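Local coordinates for type 3 secretion system regulator YopR (Yersinia pestis, PDB 1Z21), which may regulate assembly of the type III secretion injectisome by controlling secretion or polymerisation of the needle subunit YscF, and is involved in pathogenesis, at residues A[72-84]-A[96-108]. Sequence-based numbering, arbitrary orientation.
Sequences RWEAILLQVLEGI and LSELINKELMILL
Leu77 presses into helix 96-107 as a knob seated among Ile100, Glu103, Leu104 and Leu107. The fork of leucine divides the work: CD1 lies 3.7 Å from Glu103 CG and also meets Leu107 CD1, while CD2 rests on CG1 of Ile100, the two side chains lying alongside each other and pointing opposite ways. Branching at CB lets Ile100 reach further: CD1 meets Val80 CG1 at 3.7 Å, and CG2 packs tightly, at 3.4 Å, on Leu81 CD1. Leu107 CD1 also touches Trp73 CB and Glu74 CG. Toward the more open side, Leu78 CD2 touches Leu104 CD1 at 3.6 Å.

Helices 72-82 and 96-107, in the last two of the five helices of the YopR core domain, run nearly antiparallel at 157°, their axes approaching to 10.1 Å.

Polar groups flank the apolar seam. Ser97 is small enough to let Leu81 CD2 come within 3.5 Å of its CA; its OG, hydrogen-bonded to Leu93 O, lies 3.6 Å from Ile84 CD1. In buried Glu103, CG anti to the backbone N (chi1 -179°) and a bend at chi2 bring CG against Leu77 and OE2 to the Trp73 ring edge; OE1 forms a salt bridge with Arg60 of helix 52-66.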
loop_
_atom_site.group_PDB
_atom_site.type_symbol
_atom_site.label_atom_id
_atom_site.label_comp_id
_atom_site.label_asym_id
_atom_site.label_seq_id
_atom_site.Cartn_x
_atom_site.Cartn_y
_atom_site.Cartn_z
ATOM N N ARG A 72 7.091 6.197 -0.820
ATOM C CA ARG A 72 5.712 6.011 -1.318
ATOM C C ARG A 72 5.087 4.727 -0.796
ATOM O O ARG A 72 3.897 4.689 -0.468
ATOM C CB ARG A 72 5.657 6.033 -2.848
ATOM C CG ARG A 72 5.879 7.412 -3.395
ATOM C CD ARG A 72 5.938 7.515 -4.892
ATOM N NE ARG A 72 6.367 8.861 -5.246
ATOM C CZ ARG A 72 6.281 9.387 -6.445
ATOM N NH1 ARG A 72 5.786 8.700 -7.448
ATOM N NH2 ARG A 72 6.697 10.627 -6.639
ATOM N N TRP A 73 5.893 3.667 -0.722
ATOM C CA TRP A 73 5.408 2.397 -0.182
ATOM C C TRP A 73 4.899 2.546 1.256
ATOM O O TRP A 73 3.865 1.999 1.602
ATOM C CB TRP A 73 6.506 1.332 -0.240
ATOM C CG TRP A 73 6.736 0.740 -1.602
ATOM C CD1 TRP A 73 6.330 1.237 -2.798
ATOM C CD2 TRP A 73 7.450 -0.464 -1.894
ATOM N NE1 TRP A 73 6.733 0.417 -3.823
ATOM C CE2 TRP A 73 7.414 -0.646 -3.292
ATOM C CE3 TRP A 73 8.088 -1.430 -1.111
ATOM C CZ2 TRP A 73 8.017 -1.737 -3.923
ATOM C CZ3 TRP A 73 8.688 -2.509 -1.745
ATOM C CH2 TRP A 73 8.644 -2.655 -3.125
ATOM N N GLU A 74 5.631 3.292 2.081
ATOM C CA GLU A 74 5.278 3.482 3.484
ATOM C C GLU A 74 3.949 4.214 3.622
ATOM O O GLU A 74 3.094 3.793 4.370
ATOM C CB GLU A 74 6.377 4.252 4.208
ATOM C CG GLU A 74 7.653 3.441 4.387
ATOM C CD GLU A 74 8.850 4.285 4.777
ATOM O OE1 GLU A 74 8.756 5.530 4.759
ATOM O OE2 GLU A 74 9.893 3.687 5.095
ATOM N N ALA A 75 3.770 5.284 2.854
ATOM C CA ALA A 75 2.509 6.032 2.875
ATOM C C ALA A 75 1.342 5.196 2.388
ATOM O O ALA A 75 0.272 5.200 2.992
ATOM C CB ALA A 75 2.640 7.288 2.029
ATOM N N ILE A 76 1.539 4.496 1.277
ATOM C CA ILE A 76 0.515 3.628 0.726
ATOM C C ILE A 76 0.115 2.543 1.725
ATOM O O ILE A 76 -1.059 2.344 1.969
ATOM C CB ILE A 76 0.963 3.025 -0.628
ATOM C CG1 ILE A 76 1.021 4.123 -1.713
ATOM C CG2 ILE A 76 0.056 1.863 -1.046
ATOM C CD1 ILE A 76 -0.329 4.645 -2.197
ATOM N N LEU A 77 1.092 1.863 2.311
ATOM C CA LEU A 77 0.831 0.768 3.250
ATOM C C LEU A 77 -0.007 1.236 4.440
ATOM O O LEU A 77 -0.986 0.596 4.798
ATOM C CB LEU A 77 2.154 0.123 3.733
ATOM C CG LEU A 77 2.833 -0.818 2.720
ATOM C CD1 LEU A 77 4.239 -1.176 3.190
ATOM C CD2 LEU A 77 1.996 -2.053 2.503
ATOM N N LEU A 78 0.380 2.367 5.020
ATOM C CA LEU A 78 -0.335 2.956 6.145
ATOM C C LEU A 78 -1.759 3.330 5.732
ATOM O O LEU A 78 -2.706 3.050 6.453
ATOM C CB LEU A 78 0.431 4.160 6.702
ATOM C CG LEU A 78 1.705 3.734 7.448
ATOM C CD1 LEU A 78 2.639 4.889 7.720
ATOM C CD2 LEU A 78 1.362 3.044 8.738
ATOM N N GLN A 79 -1.920 3.902 4.548
ATOM C CA GLN A 79 -3.259 4.287 4.102
ATOM C C GLN A 79 -4.137 3.075 3.780
ATOM O O GLN A 79 -5.313 3.071 4.093
ATOM C CB GLN A 79 -3.187 5.261 2.926
ATOM C CG GLN A 79 -4.565 5.823 2.511
ATOM C CD GLN A 79 -5.222 6.661 3.601
ATOM O OE1 GLN A 79 -4.533 7.330 4.385
ATOM N NE2 GLN A 79 -6.558 6.642 3.646
ATOM N N VAL A 80 -3.565 2.037 3.187
ATOM C CA VAL A 80 -4.280 0.785 2.968
ATOM C C VAL A 80 -4.869 0.272 4.297
ATOM O O VAL A 80 -6.043 -0.108 4.366
ATOM C CB VAL A 80 -3.367 -0.294 2.310
ATOM C CG1 VAL A 80 -3.996 -1.673 2.377
ATOM C CG2 VAL A 80 -3.071 0.058 0.858
ATOM N N LEU A 81 -4.052 0.257 5.346
ATOM C CA LEU A 81 -4.507 -0.193 6.664
ATOM C C LEU A 81 -5.736 0.580 7.147
ATOM O O LEU A 81 -6.631 -0.008 7.746
ATOM C CB LEU A 81 -3.389 -0.071 7.703
ATOM C CG LEU A 81 -2.411 -1.244 7.805
ATOM C CD1 LEU A 81 -1.232 -0.844 8.642
ATOM C CD2 LEU A 81 -3.070 -2.480 8.402
ATOM N N GLU A 82 -5.772 1.891 6.906
ATOM C CA GLU A 82 -6.920 2.714 7.314
ATOM C C GLU A 82 -8.262 2.247 6.737
ATOM O O GLU A 82 -9.306 2.457 7.357
ATOM C CB GLU A 82 -6.712 4.188 6.944
ATOM C CG GLU A 82 -5.739 4.953 7.818
ATOM C CD GLU A 82 -6.185 5.067 9.273
ATOM O OE1 GLU A 82 -7.249 4.530 9.629
ATOM O OE2 GLU A 82 -5.466 5.698 10.064
ATOM N N GLY A 83 -8.232 1.647 5.546
ATOM C CA GLY A 83 -9.423 1.128 4.898
ATOM C C GLY A 83 -9.694 -0.359 5.076
ATOM O O GLY A 83 -10.584 -0.895 4.429
ATOM N N ILE A 84 -8.929 -1.032 5.933
ATOM C CA ILE A 84 -9.201 -2.426 6.285
ATOM C C ILE A 84 -9.234 -2.578 7.809
ATOM O O ILE A 84 -9.089 -3.684 8.340
ATOM C CB ILE A 84 -8.162 -3.379 5.633
ATOM C CG1 ILE A 84 -6.759 -3.157 6.217
ATOM C CG2 ILE A 84 -8.129 -3.175 4.126
ATOM C CD1 ILE A 84 -5.678 -4.057 5.623
ATOM N N LEU A 96 -3.882 -9.471 6.385
ATOM C CA LEU A 96 -3.268 -8.430 5.551
ATOM C C LEU A 96 -2.686 -7.332 6.433
ATOM O O LEU A 96 -1.614 -6.798 6.159
ATOM C CB LEU A 96 -4.278 -7.853 4.545
ATOM C CG LEU A 96 -3.774 -6.740 3.604
ATOM C CD1 LEU A 96 -2.499 -7.131 2.855
ATOM C CD2 LEU A 96 -4.858 -6.330 2.604
ATOM N N SER A 97 -3.387 -7.008 7.509
ATOM C CA SER A 97 -2.907 -6.017 8.451
ATOM C C SER A 97 -1.565 -6.425 9.043
ATOM O O SER A 97 -0.672 -5.599 9.197
ATOM C CB SER A 97 -3.944 -5.802 9.546
ATOM O OG SER A 97 -5.120 -5.282 8.969
ATOM N N GLU A 98 -1.421 -7.710 9.360
ATOM C CA GLU A 98 -0.191 -8.222 9.965
ATOM C C GLU A 98 0.946 -8.222 8.952
ATOM O O GLU A 98 2.074 -7.862 9.276
ATOM C CB GLU A 98 -0.395 -9.633 10.518
ATOM C CG GLU A 98 0.871 -10.291 11.063
ATOM C CD GLU A 98 1.507 -9.536 12.212
ATOM O OE1 GLU A 98 0.860 -8.639 12.783
ATOM O OE2 GLU A 98 2.668 -9.850 12.558
ATOM N N LEU A 99 0.635 -8.639 7.731
ATOM C CA LEU A 99 1.575 -8.580 6.614
ATOM C C LEU A 99 2.127 -7.177 6.418
ATOM O O LEU A 99 3.324 -6.988 6.224
ATOM C CB LEU A 99 0.862 -8.970 5.320
ATOM C CG LEU A 99 1.421 -10.078 4.459
ATOM C CD1 LEU A 99 1.836 -11.275 5.313
ATOM C CD2 LEU A 99 0.335 -10.457 3.457
ATOM N N ILE A 100 1.226 -6.197 6.431
ATOM C CA ILE A 100 1.592 -4.811 6.217
ATOM C C ILE A 100 2.538 -4.356 7.299
ATOM O O ILE A 100 3.562 -3.729 7.036
ATOM C CB ILE A 100 0.338 -3.921 6.172
ATOM C CG1 ILE A 100 -0.378 -4.142 4.840
ATOM C CG2 ILE A 100 0.720 -2.446 6.354
ATOM C CD1 ILE A 100 -1.704 -3.407 4.730
ATOM N N ASN A 101 2.209 -4.699 8.532
ATOM C CA ASN A 101 3.042 -4.300 9.637
ATOM C C ASN A 101 4.444 -4.933 9.589
ATOM O O ASN A 101 5.405 -4.285 9.960
ATOM C CB ASN A 101 2.292 -4.513 10.951
ATOM C CG ASN A 101 1.120 -3.505 11.114
ATOM O OD1 ASN A 101 1.312 -2.278 11.014
ATOM N ND2 ASN A 101 -0.087 -4.019 11.323
ATOM N N LYS A 102 4.558 -6.161 9.087
ATOM C CA LYS A 102 5.873 -6.789 8.922
ATOM C C LYS A 102 6.705 -6.078 7.852
ATOM O O LYS A 102 7.897 -5.858 8.039
ATOM C CB LYS A 102 5.733 -8.284 8.610
ATOM C CG LYS A 102 5.219 -9.077 9.784
ATOM C CD LYS A 102 5.537 -10.520 9.670
ATOM C CE LYS A 102 4.949 -11.301 10.827
ATOM N NZ LYS A 102 5.682 -11.049 12.086
ATOM N N GLU A 103 6.080 -5.700 6.738
ATOM C CA GLU A 103 6.774 -4.903 5.718
ATOM C C GLU A 103 7.170 -3.523 6.233
ATOM O O GLU A 103 8.252 -3.049 5.930
ATOM C CB GLU A 103 5.937 -4.768 4.442
ATOM C CG GLU A 103 6.605 -3.964 3.315
ATOM C CD GLU A 103 7.934 -4.544 2.824
ATOM O OE1 GLU A 103 8.193 -5.753 3.017
ATOM O OE2 GLU A 103 8.719 -3.785 2.219
ATOM N N LEU A 104 6.305 -2.873 7.013
ATOM C CA LEU A 104 6.641 -1.564 7.548
ATOM C C LEU A 104 7.868 -1.665 8.463
ATOM O O LEU A 104 8.701 -0.779 8.467
ATOM C CB LEU A 104 5.452 -0.922 8.270
ATOM C CG LEU A 104 4.375 -0.379 7.327
ATOM C CD1 LEU A 104 3.131 -0.027 8.090
ATOM C CD2 LEU A 104 4.852 0.839 6.575
ATOM N N MET A 105 7.988 -2.770 9.193
ATOM C CA MET A 105 9.139 -2.972 10.077
ATOM C C MET A 105 10.411 -3.088 9.255
ATOM O O MET A 105 11.445 -2.580 9.659
ATOM C CB MET A 105 8.922 -4.202 10.967
ATOM C CG MET A 105 10.087 -4.567 11.886
ATOM S SD MET A 105 10.251 -3.382 13.199
ATOM C CE MET A 105 9.107 -4.040 14.398
ATOM N N ILE A 106 10.325 -3.730 8.096
ATOM C CA ILE A 106 11.459 -3.847 7.179
ATOM C C ILE A 106 11.835 -2.497 6.561
ATOM O O ILE A 106 13.013 -2.195 6.400
ATOM C CB ILE A 106 11.152 -4.898 6.094
ATOM C CG1 ILE A 106 11.115 -6.293 6.715
ATOM C CG2 ILE A 106 12.187 -4.866 4.946
ATOM C CD1 ILE A 106 10.437 -7.339 5.832
ATOM N N LEU A 107 10.833 -1.682 6.228
ATOM C CA LEU A 107 11.057 -0.401 5.576
ATOM C C LEU A 107 11.598 0.656 6.546
ATOM O O LEU A 107 12.037 1.728 6.123
ATOM C CB LEU A 107 9.759 0.090 4.935
ATOM C CG LEU A 107 9.285 -0.721 3.726
ATOM C CD1 LEU A 107 7.889 -0.297 3.292
ATOM C CD2 LEU A 107 10.266 -0.591 2.565
ATOM N N LEU A 108 11.571 0.341 7.838
ATOM C CA LEU A 108 12.166 1.190 8.863
ATOM C C LEU A 108 13.684 1.087 8.776
ATOM O O LEU A 108 14.307 1.790 7.981
ATOM C CB LEU A 108 11.680 0.755 10.244
ATOM C CG LEU A 108 12.165 1.536 11.463
ATOM C CD1 LEU A 108 12.382 3.015 11.167
ATOM C CD2 LEU A 108 11.163 1.357 12.595
#